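Local coordinates for toxin PAU_02230 (PDB 6HV6), which is a toxin of the bacterium Photorhabdus asymbiotica, also called PaTox, whose modelled part joins a cluster of helices to a six-stranded antiparallel sheet, at residues E81-M86 and D160-Q165; R88-Y93 and Q108-G113; D123-L128 and A144-V149; S265-S270 and A325-K330. The protein carries 1 engineered substitution. All blocks are in the same frame, centred on the assembly; numbering follows the deposited sequence.

Contacts 1, 2 and 3 tie together the helical part of the chain, whereas contact 4 lies far off beside the six-stranded sheet. Helix 80-93 serves contacts 1 and 2, centres about 17 Å apart, and helix 144-176 serves contacts 1 and 3, centres about 18 Å apart. Contacts 2 and 3, both nested inside the loop that contact 1 closes, have centres about 13 Å apart and touch where Y93 OH packs 3.3 Å from K147 CE. Contact 4 follows later, its centre about 34 Å from that of contact 1 and about 50 Å from that of contact 3. 1,2-ethanediol, probably from the crystallisation liquor, lies at D160 in contact 1 and near Y93 in contact 2.

Contact 1: E81-M86 and D160-Q165; sequences ENFDTM and DINAFQ. With EDO (1,2-ethanediol), chain C.
E81 O, on the turn of helix that presents F83 to I161, is gripped twice by one residue: T85 N at 3.0 Å and T85 OG1 at 3.1 Å approach it from opposite faces of the carbonyl plane. The contact is a helix-helix packing, joining helix 80-93 to the middle of the long helix 144-176 by side chains alone. With CG anti to the backbone N (chi1 -179°), F83 is carried away from its own helix, and one side of its ring, from CD1 to CZ, meets both branches of I161. CZ lies 3.7 Å from I161 CG2, while CE1 comes to 3.8 Å from I161 CD1, the two side chains sliding past each other in opposite directions. The CG2 approach to the ring is oblique. At the ring edge, N162 OD1 lies near the ring plane, 4.2 Å from F83 CZ, with its amide turned 74° against the ring. D84 OD1 also sits at that ring's edge and is itself hydrogen-bonded to Q80. Y78 meets the F83 ring and touches I161 as well, so it packs against both helices, and M86 reaches I158 and M154, about one and two turns earlier on helix 144-176. A 1,2-ethanediol molecule, probably from the crystallisation liquor, is hydrogen-bonded to S157 OG; its O1 is modelled 2.4 Å from D160 OD2, a doubtfully short separation.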
loop_
_atom_site.group_PDB
_atom_site.type_symbol
_atom_site.label_atom_id
_atom_site.label_comp_id
_atom_site.label_asym_id
_atom_site.label_seq_id
_atom_site.Cartn_x
_atom_site.Cartn_y
_atom_site.Cartn_z
ATOM N N GLU A 81 13.418 -16.881 -11.854
ATOM C CA GLU A 81 14.294 -16.243 -12.832
ATOM C C GLU A 81 13.538 -15.880 -14.105
ATOM O O GLU A 81 13.683 -14.765 -14.630
ATOM C CB GLU A 81 15.471 -17.166 -13.152
ATOM C CG GLU A 81 16.479 -16.559 -14.100
ATOM C CD GLU A 81 17.632 -17.492 -14.406
ATOM O OE1 GLU A 81 17.845 -18.451 -13.631
ATOM O OE2 GLU A 81 18.323 -17.267 -15.423
ATOM N N ASN A 82 12.717 -16.799 -14.615
ATOM C CA ASN A 82 11.914 -16.469 -15.789
ATOM C C ASN A 82 10.890 -15.385 -15.469
ATOM O O ASN A 82 10.645 -14.496 -16.289
ATOM C CB ASN A 82 11.224 -17.716 -16.338
ATOM C CG ASN A 82 12.199 -18.682 -16.969
ATOM O OD1 ASN A 82 13.361 -18.341 -17.177
ATOM N ND2 ASN A 82 11.735 -19.887 -17.283
ATOM N N PHE A 83 10.282 -15.442 -14.284
ATOM C CA PHE A 83 9.357 -14.388 -13.882
ATOM C C PHE A 83 10.044 -13.027 -13.900
ATOM O O PHE A 83 9.510 -12.059 -14.450
ATOM C CB PHE A 83 8.788 -14.693 -12.496
ATOM C CG PHE A 83 7.807 -13.663 -11.997
ATOM C CD1 PHE A 83 6.466 -13.753 -12.322
ATOM C CD2 PHE A 83 8.228 -12.614 -11.190
ATOM C CE1 PHE A 83 5.563 -12.809 -11.867
ATOM C CE2 PHE A 83 7.325 -11.667 -10.729
ATOM C CZ PHE A 83 5.993 -11.765 -11.067
ATOM N N ASP A 84 11.241 -12.939 -13.311
ATOM C CA ASP A 84 11.974 -11.675 -13.287
ATOM C C ASP A 84 12.300 -11.192 -14.701
ATOM O O ASP A 84 12.172 -10.000 -15.000
ATOM C CB ASP A 84 13.253 -11.824 -12.457
ATOM C CG ASP A 84 12.975 -12.171 -10.988
ATOM O OD1 ASP A 84 11.865 -11.884 -10.486
ATOM O OD2 ASP A 84 13.879 -12.728 -10.328
ATOM N N THR A 85 12.714 -12.103 -15.585
ATOM C CA THR A 85 12.961 -11.736 -16.978
ATOM C C THR A 85 11.705 -11.165 -17.634
ATOM O O THR A 85 11.760 -10.147 -18.335
ATOM C CB THR A 85 13.467 -12.956 -17.753
ATOM O OG1 THR A 85 14.724 -13.373 -17.214
ATOM C CG2 THR A 85 13.658 -12.620 -19.214
ATOM N N MET A 86 10.557 -11.805 -17.410
ATOM C CA MET A 86 9.316 -11.298 -17.990
ATOM C C MET A 86 8.987 -9.904 -17.465
ATOM O O MET A 86 8.591 -9.016 -18.232
ATOM C CB MET A 86 8.170 -12.259 -17.693
ATOM C CG MET A 86 6.792 -11.645 -17.922
ATOM S SD MET A 86 5.473 -12.783 -17.467
ATOM C CE MET A 86 5.563 -12.675 -15.682
ATOM N N ASP A 160 -1.623 -12.471 -8.195
ATOM C CA ASP A 160 -1.514 -13.364 -7.040
ATOM C C ASP A 160 -0.066 -13.484 -6.567
ATOM O O ASP A 160 0.198 -13.524 -5.359
ATOM C CB ASP A 160 -2.068 -14.747 -7.377
ATOM C CG ASP A 160 -3.587 -14.790 -7.381
ATOM O OD1 ASP A 160 -4.232 -13.840 -6.887
ATOM O OD2 ASP A 160 -4.139 -15.791 -7.890
ATOM N N ILE A 161 0.878 -13.563 -7.502
ATOM C CA ILE A 161 2.289 -13.626 -7.133
ATOM C C ILE A 161 2.689 -12.367 -6.371
ATOM O O ILE A 161 3.291 -12.432 -5.292
ATOM C CB ILE A 161 3.145 -13.847 -8.391
ATOM C CG1 ILE A 161 2.962 -15.288 -8.888
ATOM C CG2 ILE A 161 4.616 -13.511 -8.148
ATOM C CD1 ILE A 161 3.670 -15.575 -10.165
ATOM N N ASN A 162 2.322 -11.203 -6.904
ATOM C CA ASN A 162 2.642 -9.942 -6.240
ATOM C C ASN A 162 1.986 -9.846 -4.867
ATOM O O ASN A 162 2.598 -9.345 -3.917
ATOM C CB ASN A 162 2.211 -8.762 -7.108
ATOM C CG ASN A 162 3.050 -8.624 -8.358
ATOM O OD1 ASN A 162 4.196 -9.070 -8.400
ATOM N ND2 ASN A 162 2.480 -8.004 -9.389
ATOM N N ALA A 163 0.733 -10.299 -4.751
ATOM C CA ALA A 163 0.032 -10.232 -3.471
ATOM C C ALA A 163 0.701 -11.124 -2.436
ATOM O O ALA A 163 0.842 -10.742 -1.264
ATOM C CB ALA A 163 -1.438 -10.623 -3.643
ATOM N N PHE A 164 1.122 -12.319 -2.843
ATOM C CA PHE A 164 1.794 -13.198 -1.894
ATOM C C PHE A 164 3.109 -12.592 -1.424
ATOM O O PHE A 164 3.467 -12.700 -0.241
ATOM C CB PHE A 164 2.030 -14.571 -2.506
ATOM C CG PHE A 164 2.602 -15.558 -1.533
ATOM C CD1 PHE A 164 1.788 -16.193 -0.610
ATOM C CD2 PHE A 164 3.957 -15.836 -1.530
ATOM C CE1 PHE A 164 2.310 -17.101 0.295
ATOM C CE2 PHE A 164 4.489 -16.742 -0.631
ATOM C CZ PHE A 164 3.667 -17.374 0.284
ATOM N N GLN A 165 3.837 -11.930 -2.328
ATOM C CA GLN A 165 5.060 -11.251 -1.913
ATOM C C GLN A 165 4.763 -10.091 -0.961
ATOM O O GLN A 165 5.475 -9.903 0.037
ATOM C CB GLN A 165 5.837 -10.754 -3.132
ATOM C CG GLN A 165 7.154 -10.099 -2.772
ATOM C CD GLN A 165 8.151 -11.092 -2.201
ATOM O OE1 GLN A 165 8.308 -12.191 -2.725
ATOM N NE2 GLN A 165 8.815 -10.714 -1.105
HETATM C C1 EDO C . -2.903 -17.802 -9.849
HETATM O O1 EDO C . -4.160 -17.833 -9.166
HETATM C C2 EDO C . -2.327 -19.206 -9.956
HETATM O O2 EDO C . -1.240 -19.186 -10.890
#

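Contact 2: R88-Y93 and Q108-G113; sequences RMALDY and QAYKTG
Y110 is the residue of 108-113 that receives Y93 and A90, packing helix 101-115 against helix 80-93, which precedes it in the chain. At the start of the segment, Q108 O accepts from T112 N at 2.9 Å and from T112 OG1, which stands above the carbonyl plane on the opposite face. A109 turns to T145 of helix 144-176. Y110 follows, its CG anti to the backbone N (chi1 -178°), which points the ring at 88-93, where one face takes Y93 CB. That carbon sits over the ring centre, 3.5 Å from the centroid and 8° off the normal, a CH-pi contact. The two rings are nearly parallel, 15° apart, but slid so far that they barely overlap: their centroids are 4.8 Å apart, and the nearest atoms are Y93 CG and Y110 CD2 at 3.5 Å. Y110 OH lies 4.1 Å from A90 CB and is hydrogen-bonded to Y137 OH of helix 130-138, a bond that satisfies the hydroxyl of this buried side chain. K111 turns its amine to a salt bridge with E115 on the same helix. G113 closes the segment, its O 3.4 Å from V149 CG2.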
loop_
_atom_site.group_PDB
_atom_site.type_symbol
_atom_site.label_atom_id
_atom_site.label_comp_id
_atom_site.label_asym_id
_atom_site.label_seq_id
_atom_site.Cartn_x
_atom_site.Cartn_y
_atom_site.Cartn_z
ATOM N N ARG A 88 10.997 -7.577 -16.343
ATOM C CA ARG A 88 11.871 -6.582 -16.954
ATOM C C ARG A 88 11.415 -6.269 -18.373
ATOM O O ARG A 88 11.338 -5.099 -18.766
ATOM C CB ARG A 88 13.324 -7.065 -16.931
ATOM C CG ARG A 88 13.957 -7.079 -15.524
ATOM C CD ARG A 88 15.459 -7.404 -15.556
ATOM N NE ARG A 88 15.735 -8.841 -15.575
ATOM C CZ ARG A 88 16.072 -9.531 -16.664
ATOM N NH1 ARG A 88 16.179 -8.921 -17.840
ATOM N NH2 ARG A 88 16.309 -10.834 -16.578
ATOM N N MET A 89 11.064 -7.303 -19.142
ATOM C CA MET A 89 10.577 -7.092 -20.502
ATOM C C MET A 89 9.271 -6.311 -20.504
ATOM O O MET A 89 9.039 -5.477 -21.385
ATOM C CB MET A 89 10.385 -8.446 -21.205
ATOM C CG MET A 89 11.678 -9.205 -21.412
ATOM S SD MET A 89 11.447 -10.783 -22.266
ATOM C CE MET A 89 10.267 -10.303 -23.530
ATOM N N ALA A 90 8.402 -6.568 -19.526
ATOM C CA ALA A 90 7.108 -5.897 -19.503
ATOM C C ALA A 90 7.270 -4.394 -19.370
ATOM O O ALA A 90 6.466 -3.632 -19.921
ATOM C CB ALA A 90 6.245 -6.445 -18.369
ATOM N N LEU A 91 8.311 -3.952 -18.660
ATOM C CA LEU A 91 8.603 -2.527 -18.549
ATOM C C LEU A 91 8.984 -1.917 -19.894
ATOM O O LEU A 91 8.701 -0.740 -20.139
ATOM C CB LEU A 91 9.725 -2.308 -17.538
ATOM C CG LEU A 91 9.465 -2.798 -16.113
ATOM C CD1 LEU A 91 10.696 -2.555 -15.252
ATOM C CD2 LEU A 91 8.243 -2.109 -15.513
ATOM N N ASP A 92 9.622 -2.688 -20.776
ATOM C CA ASP A 92 9.957 -2.168 -22.098
ATOM C C ASP A 92 8.741 -2.087 -23.012
ATOM O O ASP A 92 8.707 -1.242 -23.913
ATOM C CB ASP A 92 11.022 -3.037 -22.760
ATOM C CG ASP A 92 12.368 -2.939 -22.071
ATOM O OD1 ASP A 92 12.644 -1.895 -21.441
ATOM O OD2 ASP A 92 13.152 -3.908 -22.166
ATOM N N TYR A 93 7.756 -2.964 -22.819
ATOM C CA TYR A 93 6.569 -2.957 -23.660
ATOM C C TYR A 93 5.476 -2.025 -23.150
ATOM O O TYR A 93 4.483 -1.830 -23.856
ATOM C CB TYR A 93 6.022 -4.380 -23.809
ATOM C CG TYR A 93 6.806 -5.225 -24.789
ATOM C CD1 TYR A 93 6.596 -5.110 -26.157
ATOM C CD2 TYR A 93 7.752 -6.145 -24.346
ATOM C CE1 TYR A 93 7.307 -5.886 -27.061
ATOM C CE2 TYR A 93 8.472 -6.922 -25.236
ATOM C CZ TYR A 93 8.247 -6.790 -26.593
ATOM O OH TYR A 93 8.955 -7.560 -27.485
ATOM N N GLN A 108 2.148 -0.433 -29.287
ATOM C CA GLN A 108 0.742 -0.465 -29.680
ATOM C C GLN A 108 0.253 -1.898 -29.855
ATOM O O GLN A 108 -0.841 -2.251 -29.401
ATOM C CB GLN A 108 0.526 0.336 -30.961
ATOM C CG GLN A 108 -0.944 0.513 -31.311
ATOM C CD GLN A 108 -1.185 1.639 -32.302
ATOM O OE1 GLN A 108 -0.279 2.037 -33.036
ATOM N NE2 GLN A 108 -2.411 2.165 -32.323
ATOM N N ALA A 109 1.050 -2.739 -30.515
ATOM C CA ALA A 109 0.650 -4.126 -30.733
ATOM C C ALA A 109 0.547 -4.891 -29.418
ATOM O O ALA A 109 -0.394 -5.666 -29.211
ATOM C CB ALA A 109 1.642 -4.809 -31.673
ATOM N N TYR A 110 1.516 -4.702 -28.526
ATOM C CA TYR A 110 1.464 -5.367 -27.226
ATOM C C TYR A 110 0.187 -4.996 -26.479
ATOM O O TYR A 110 -0.532 -5.867 -25.977
ATOM C CB TYR A 110 2.704 -4.978 -26.426
ATOM C CG TYR A 110 2.873 -5.611 -25.059
ATOM C CD1 TYR A 110 2.319 -5.020 -23.927
ATOM C CD2 TYR A 110 3.652 -6.767 -24.893
ATOM C CE1 TYR A 110 2.498 -5.573 -22.675
ATOM C CE2 TYR A 110 3.838 -7.326 -23.645
ATOM C CZ TYR A 110 3.263 -6.724 -22.534
ATOM O OH TYR A 110 3.453 -7.280 -21.282
ATOM N N LYS A 111 -0.128 -3.700 -26.427
ATOM C CA LYS A 111 -1.323 -3.262 -25.717
ATOM C C LYS A 111 -2.580 -3.832 -26.359
ATOM O O LYS A 111 -3.513 -4.246 -25.663
ATOM C CB LYS A 111 -1.366 -1.735 -25.700
ATOM C CG LYS A 111 -2.472 -1.137 -24.882
ATOM C CD LYS A 111 -2.319 0.377 -24.833
ATOM C CE LYS A 111 -3.349 0.991 -23.911
ATOM N NZ LYS A 111 -3.437 0.293 -22.597
ATOM N N THR A 112 -2.625 -3.857 -27.690
ATOM C CA THR A 112 -3.768 -4.445 -28.381
ATOM C C THR A 112 -3.951 -5.911 -28.000
ATOM O O THR A 112 -5.061 -6.346 -27.666
ATOM C CB THR A 112 -3.587 -4.287 -29.891
ATOM O OG1 THR A 112 -3.544 -2.887 -30.219
ATOM C CG2 THR A 112 -4.738 -4.941 -30.632
ATOM N N GLY A 113 -2.865 -6.685 -28.013
ATOM C CA GLY A 113 -2.966 -8.074 -27.588
ATOM C C GLY A 113 -3.365 -8.213 -26.125
ATOM O O GLY A 113 -4.204 -9.044 -25.770
#

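Contact 3: D123-L128 and A144-V149; sequences DNFNGL and ATTKGV
The ring of F125 has N124 OD1 over the centre of one face, 4.1 Å above its plane, and carbon at its edges: L128 CD1 lies in the plane, and T146 CG2 lies near the ring plane, also at the edge. That T146 methyl makes the tightest approach between the two segments, 3.4 Å from F125 CE2 and 3.5 Å from F125 CZ, the side chains crossing at about a right angle. V149 CG1, one turn further along, is a looser and oblique neighbour at 4.4 Å from F125 CD2. The ring thus projects from a loop onto the first turns of helix 144-176. The loop, between helices 101-115 and 130-138, is folded by a type I beta turn from F125 to L128, in which L128 N binds F125 O at 3.1 Å; overlapping it, N126 N binds D123 O. T146 divides its two branches: CG2 is anti to the backbone N and meets the ring, while OG1, anti to the carbonyl carbon (chi1 -57°), bonds to D143, immediately before the helix. Y122 touches T146 and V149, and the F125 side chain also touches L150 and K153. K153 NZ donates to N126 OD1, a polar tie between the turn and helix 144-176.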
loop_
_atom_site.group_PDB
_atom_site.type_symbol
_atom_site.label_atom_id
_atom_site.label_comp_id
_atom_site.label_asym_id
_atom_site.label_seq_id
_atom_site.Cartn_x
_atom_site.Cartn_y
_atom_site.Cartn_z
ATOM N N ASP A 123 -6.042 -19.325 -28.496
ATOM C CA ASP A 123 -6.593 -20.333 -27.600
ATOM C C ASP A 123 -5.565 -21.396 -27.247
ATOM O O ASP A 123 -5.684 -22.048 -26.205
ATOM C CB ASP A 123 -7.799 -21.007 -28.239
ATOM C CG ASP A 123 -9.060 -20.159 -28.172
ATOM O OD1 ASP A 123 -9.139 -19.225 -27.345
ATOM O OD2 ASP A 123 -9.974 -20.455 -28.944
ATOM N N ASN A 124 -4.577 -21.611 -28.113
ATOM C CA ASN A 124 -3.571 -22.625 -27.818
ATOM C C ASN A 124 -2.800 -22.309 -26.545
ATOM O O ASN A 124 -2.210 -23.217 -25.950
ATOM C CB ASN A 124 -2.599 -22.754 -28.990
ATOM C CG ASN A 124 -1.617 -21.599 -29.051
ATOM O OD1 ASN A 124 -1.955 -20.507 -29.498
ATOM N ND2 ASN A 124 -0.397 -21.833 -28.577
ATOM N N PHE A 125 -2.787 -21.045 -26.110
ATOM C CA PHE A 125 -2.119 -20.702 -24.864
ATOM C C PHE A 125 -2.956 -21.064 -23.647
ATOM O O PHE A 125 -2.409 -21.167 -22.545
ATOM C CB PHE A 125 -1.786 -19.199 -24.819
ATOM C CG PHE A 125 -0.763 -18.776 -25.832
ATOM C CD1 PHE A 125 0.369 -19.533 -26.046
ATOM C CD2 PHE A 125 -0.935 -17.622 -26.571
ATOM C CE1 PHE A 125 1.326 -19.151 -26.972
ATOM C CE2 PHE A 125 0.010 -17.244 -27.506
ATOM C CZ PHE A 125 1.136 -18.012 -27.712
ATOM N N ASN A 126 -4.266 -21.266 -23.815
ATOM C CA ASN A 126 -5.102 -21.533 -22.649
ATOM C C ASN A 126 -4.719 -22.829 -21.936
ATOM O O ASN A 126 -4.886 -22.940 -20.719
ATOM C CB ASN A 126 -6.568 -21.583 -23.062
ATOM C CG ASN A 126 -7.100 -20.227 -23.427
ATOM O OD1 ASN A 126 -6.575 -19.200 -22.974
ATOM N ND2 ASN A 126 -8.156 -20.204 -24.207
ATOM N N GLY A 127 -4.238 -23.821 -22.653
ATOM C CA GLY A 127 -3.933 -25.030 -21.909
ATOM C C GLY A 127 -2.614 -25.038 -21.159
ATOM O O GLY A 127 -2.325 -26.010 -20.452
ATOM N N LEU A 128 -1.816 -23.983 -21.269
ATOM C CA LEU A 128 -0.434 -23.995 -20.816
ATOM C C LEU A 128 -0.328 -23.617 -19.343
ATOM O O LEU A 128 -1.118 -22.830 -18.819
ATOM C CB LEU A 128 0.407 -23.035 -21.657
ATOM C CG LEU A 128 0.440 -23.329 -23.160
ATOM C CD1 LEU A 128 1.410 -22.401 -23.883
ATOM C CD2 LEU A 128 0.805 -24.785 -23.411
ATOM N N ALA A 144 5.207 -8.980 -30.590
ATOM C CA ALA A 144 4.689 -8.021 -29.618
ATOM C C ALA A 144 3.243 -8.321 -29.257
ATOM O O ALA A 144 2.866 -8.299 -28.078
ATOM C CB ALA A 144 4.818 -6.600 -30.170
ATOM N N THR A 145 2.412 -8.606 -30.261
ATOM C CA THR A 145 1.004 -8.879 -29.990
ATOM C C THR A 145 0.864 -10.085 -29.076
ATOM O O THR A 145 0.124 -10.056 -28.087
ATOM C CB THR A 145 0.261 -9.108 -31.306
ATOM O OG1 THR A 145 0.420 -7.953 -32.142
ATOM C CG2 THR A 145 -1.231 -9.346 -31.057
ATOM N N THR A 146 1.609 -11.144 -29.379
ATOM C CA THR A 146 1.473 -12.399 -28.656
ATOM C C THR A 146 1.936 -12.245 -27.219
ATOM O O THR A 146 1.297 -12.763 -26.297
ATOM C CB THR A 146 2.265 -13.480 -29.403
ATOM O OG1 THR A 146 1.779 -13.549 -30.742
ATOM C CG2 THR A 146 2.113 -14.841 -28.769
ATOM N N LYS A 147 3.038 -11.520 -27.008
ATOM C CA LYS A 147 3.462 -11.208 -25.650
ATOM C C LYS A 147 2.368 -10.457 -24.890
ATOM O O LYS A 147 2.082 -10.776 -23.733
ATOM C CB LYS A 147 4.760 -10.400 -25.683
ATOM C CG LYS A 147 6.014 -11.163 -26.197
ATOM C CD LYS A 147 7.273 -10.360 -25.854
ATOM C CE LYS A 147 8.484 -10.719 -26.739
ATOM N NZ LYS A 147 8.861 -12.173 -26.697
ATOM N N GLY A 148 1.729 -9.466 -25.525
ATOM C CA GLY A 148 0.639 -8.761 -24.857
ATOM C C GLY A 148 -0.493 -9.694 -24.462
ATOM O O GLY A 148 -0.978 -9.659 -23.331
ATOM N N VAL A 149 -0.911 -10.560 -25.392
ATOM C CA VAL A 149 -1.925 -11.572 -25.102
ATOM C C VAL A 149 -1.512 -12.412 -23.897
ATOM O O VAL A 149 -2.311 -12.666 -22.992
ATOM C CB VAL A 149 -2.161 -12.461 -26.341
ATOM C CG1 VAL A 149 -2.933 -13.718 -25.955
ATOM C CG2 VAL A 149 -2.911 -11.688 -27.431
#

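Contact 4: S265-S270 and A325-K330; sequences SNLATS and AFFQKK
L267 and F327 make the apolar part of this contact, between the loop 265-270 and one side of helix 320-334. One methyl does the touching: L267 CD2 lies 3.7 Å from F327 CD2 and 4.1 Å from F327 CE2, approaching the ring obliquely, with the side chains crossing at about a right angle. F327, with CG anti to its N (chi1 170°), turns its ring to L267, and both side chains are buried. The polar contact is loose: Q328, extended along its length, brings NE2 to 4.1 Å from S265 CA and 4.2 Å from S265 OG, without a bond. Hydrogen bonding instead shapes the loop from within. N266 O accepts from T269 N at 3.3 Å and from T269 OG1 at 3.1 Å, the hydroxyl standing above the carbonyl plane, and S270 N binds L267 O at 3.2 Å. L267 O also bonds to H320 NE2 at the start of helix 320-334, whose A324 packs on L267 and A268. From that helix F327 meets F307 of strand 304-309 edge to face, placing its ring against both the loop and the six-stranded sheet, while neighbouring F326 packs edge to face with W173 near the end of helix 144-176.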
loop_
_atom_site.group_PDB
_atom_site.type_symbol
_atom_site.label_atom_id
_atom_site.label_comp_id
_atom_site.label_asym_id
_atom_site.label_seq_id
_atom_site.Cartn_x
_atom_site.Cartn_y
_atom_site.Cartn_z
ATOM N N SER A 265 16.609 11.268 14.503
ATOM C CA SER A 265 17.647 10.836 15.432
ATOM C C SER A 265 17.224 11.031 16.883
ATOM O O SER A 265 17.509 10.178 17.729
ATOM C CB SER A 265 18.954 11.575 15.148
ATOM O OG SER A 265 19.606 11.023 14.015
ATOM N N ASN A 266 16.547 12.138 17.200
ATOM C CA ASN A 266 16.206 12.446 18.586
ATOM C C ASN A 266 14.763 12.082 18.940
ATOM O O ASN A 266 14.265 12.513 19.985
ATOM C CB ASN A 266 16.476 13.927 18.894
ATOM C CG ASN A 266 15.535 14.886 18.155
ATOM O OD1 ASN A 266 14.601 14.475 17.470
ATOM N ND2 ASN A 266 15.783 16.179 18.310
ATOM N N LEU A 267 14.085 11.294 18.102
ATOM C CA LEU A 267 12.673 11.015 18.352
ATOM C C LEU A 267 12.480 10.266 19.665
ATOM O O LEU A 267 11.496 10.494 20.376
ATOM C CB LEU A 267 12.075 10.221 17.183
ATOM C CG LEU A 267 10.549 10.080 17.157
ATOM C CD1 LEU A 267 9.902 11.394 16.778
ATOM C CD2 LEU A 267 10.109 8.978 16.205
ATOM N N ALA A 268 13.414 9.374 20.012
ATOM C CA ALA A 268 13.212 8.507 21.169
ATOM C C ALA A 268 13.250 9.267 22.487
ATOM O O ALA A 268 12.764 8.750 23.500
ATOM C CB ALA A 268 14.257 7.392 21.184
ATOM N N THR A 269 13.806 10.478 22.493
ATOM C CA THR A 269 13.932 11.299 23.690
ATOM C C THR A 269 13.034 12.531 23.639
ATOM O O THR A 269 13.242 13.476 24.402
ATOM C CB THR A 269 15.388 11.725 23.884
ATOM O OG1 THR A 269 15.891 12.252 22.649
ATOM C CG2 THR A 269 16.244 10.543 24.313
ATOM N N SER A 270 12.036 12.542 22.753
ATOM C CA SER A 270 11.192 13.713 22.558
ATOM C C SER A 270 9.719 13.403 22.801
ATOM O O SER A 270 8.852 14.057 22.222
ATOM C CB SER A 270 11.373 14.280 21.148
ATOM O OG SER A 270 12.736 14.334 20.778
ATOM N N ALA A 325 12.564 3.602 18.226
ATOM C CA ALA A 325 13.642 2.792 17.664
ATOM C C ALA A 325 13.151 2.025 16.440
ATOM O O ALA A 325 13.840 1.959 15.416
ATOM C CB ALA A 325 14.194 1.836 18.720
ATOM N N PHE A 326 11.942 1.474 16.523
ATOM C CA PHE A 326 11.374 0.751 15.391
ATOM C C PHE A 326 11.152 1.688 14.209
ATOM O O PHE A 326 11.517 1.372 13.074
ATOM C CB PHE A 326 10.068 0.087 15.817
ATOM C CG PHE A 326 9.387 -0.649 14.717
ATOM C CD1 PHE A 326 9.966 -1.778 14.161
ATOM C CD2 PHE A 326 8.168 -0.212 14.233
ATOM C CE1 PHE A 326 9.341 -2.460 13.141
ATOM C CE2 PHE A 326 7.530 -0.896 13.201
ATOM C CZ PHE A 326 8.118 -2.022 12.664
ATOM N N PHE A 327 10.559 2.854 14.465
ATOM C CA PHE A 327 10.332 3.832 13.404
ATOM C C PHE A 327 11.644 4.226 12.729
ATOM O O PHE A 327 11.718 4.316 11.496
ATOM C CB PHE A 327 9.615 5.061 13.981
ATOM C CG PHE A 327 9.530 6.229 13.034
ATOM C CD1 PHE A 327 8.457 6.355 12.156
ATOM C CD2 PHE A 327 10.513 7.212 13.033
ATOM C CE1 PHE A 327 8.380 7.428 11.278
ATOM C CE2 PHE A 327 10.442 8.290 12.160
ATOM C CZ PHE A 327 9.369 8.400 11.281
ATOM N N GLN A 328 12.696 4.459 13.513
ATOM C CA GLN A 328 13.968 4.836 12.900
ATOM C C GLN A 328 14.528 3.705 12.044
ATOM O O GLN A 328 15.056 3.948 10.952
ATOM C CB GLN A 328 14.985 5.249 13.963
ATOM C CG GLN A 328 16.344 5.596 13.354
ATOM C CD GLN A 328 17.350 6.099 14.370
ATOM O OE1 GLN A 328 17.402 5.617 15.501
ATOM N NE2 GLN A 328 18.157 7.078 13.969
ATOM N N LYS A 329 14.430 2.464 12.521
ATOM C CA LYS A 329 14.878 1.330 11.719
ATOM C C LYS A 329 14.107 1.254 10.403
ATOM O O LYS A 329 14.684 0.960 9.348
ATOM C CB LYS A 329 14.718 0.041 12.526
ATOM C CG LYS A 329 15.145 -1.218 11.807
ATOM C CD LYS A 329 15.153 -2.407 12.759
ATOM C CE LYS A 329 13.743 -2.856 13.144
ATOM N NZ LYS A 329 13.784 -3.940 14.183
ATOM N N LYS A 330 12.804 1.546 10.438
ATOM C CA LYS A 330 12.014 1.488 9.212
ATOM C C LYS A 330 12.346 2.639 8.265
ATOM O O LYS A 330 12.280 2.472 7.043
ATOM C CB LYS A 330 10.522 1.476 9.560
ATOM C CG LYS A 330 10.067 0.198 10.292
ATOM C CD LYS A 330 10.262 -1.061 9.422
ATOM C CE LYS A 330 11.269 -2.027 10.014
ATOM N NZ LYS A 330 11.269 -3.343 9.288
#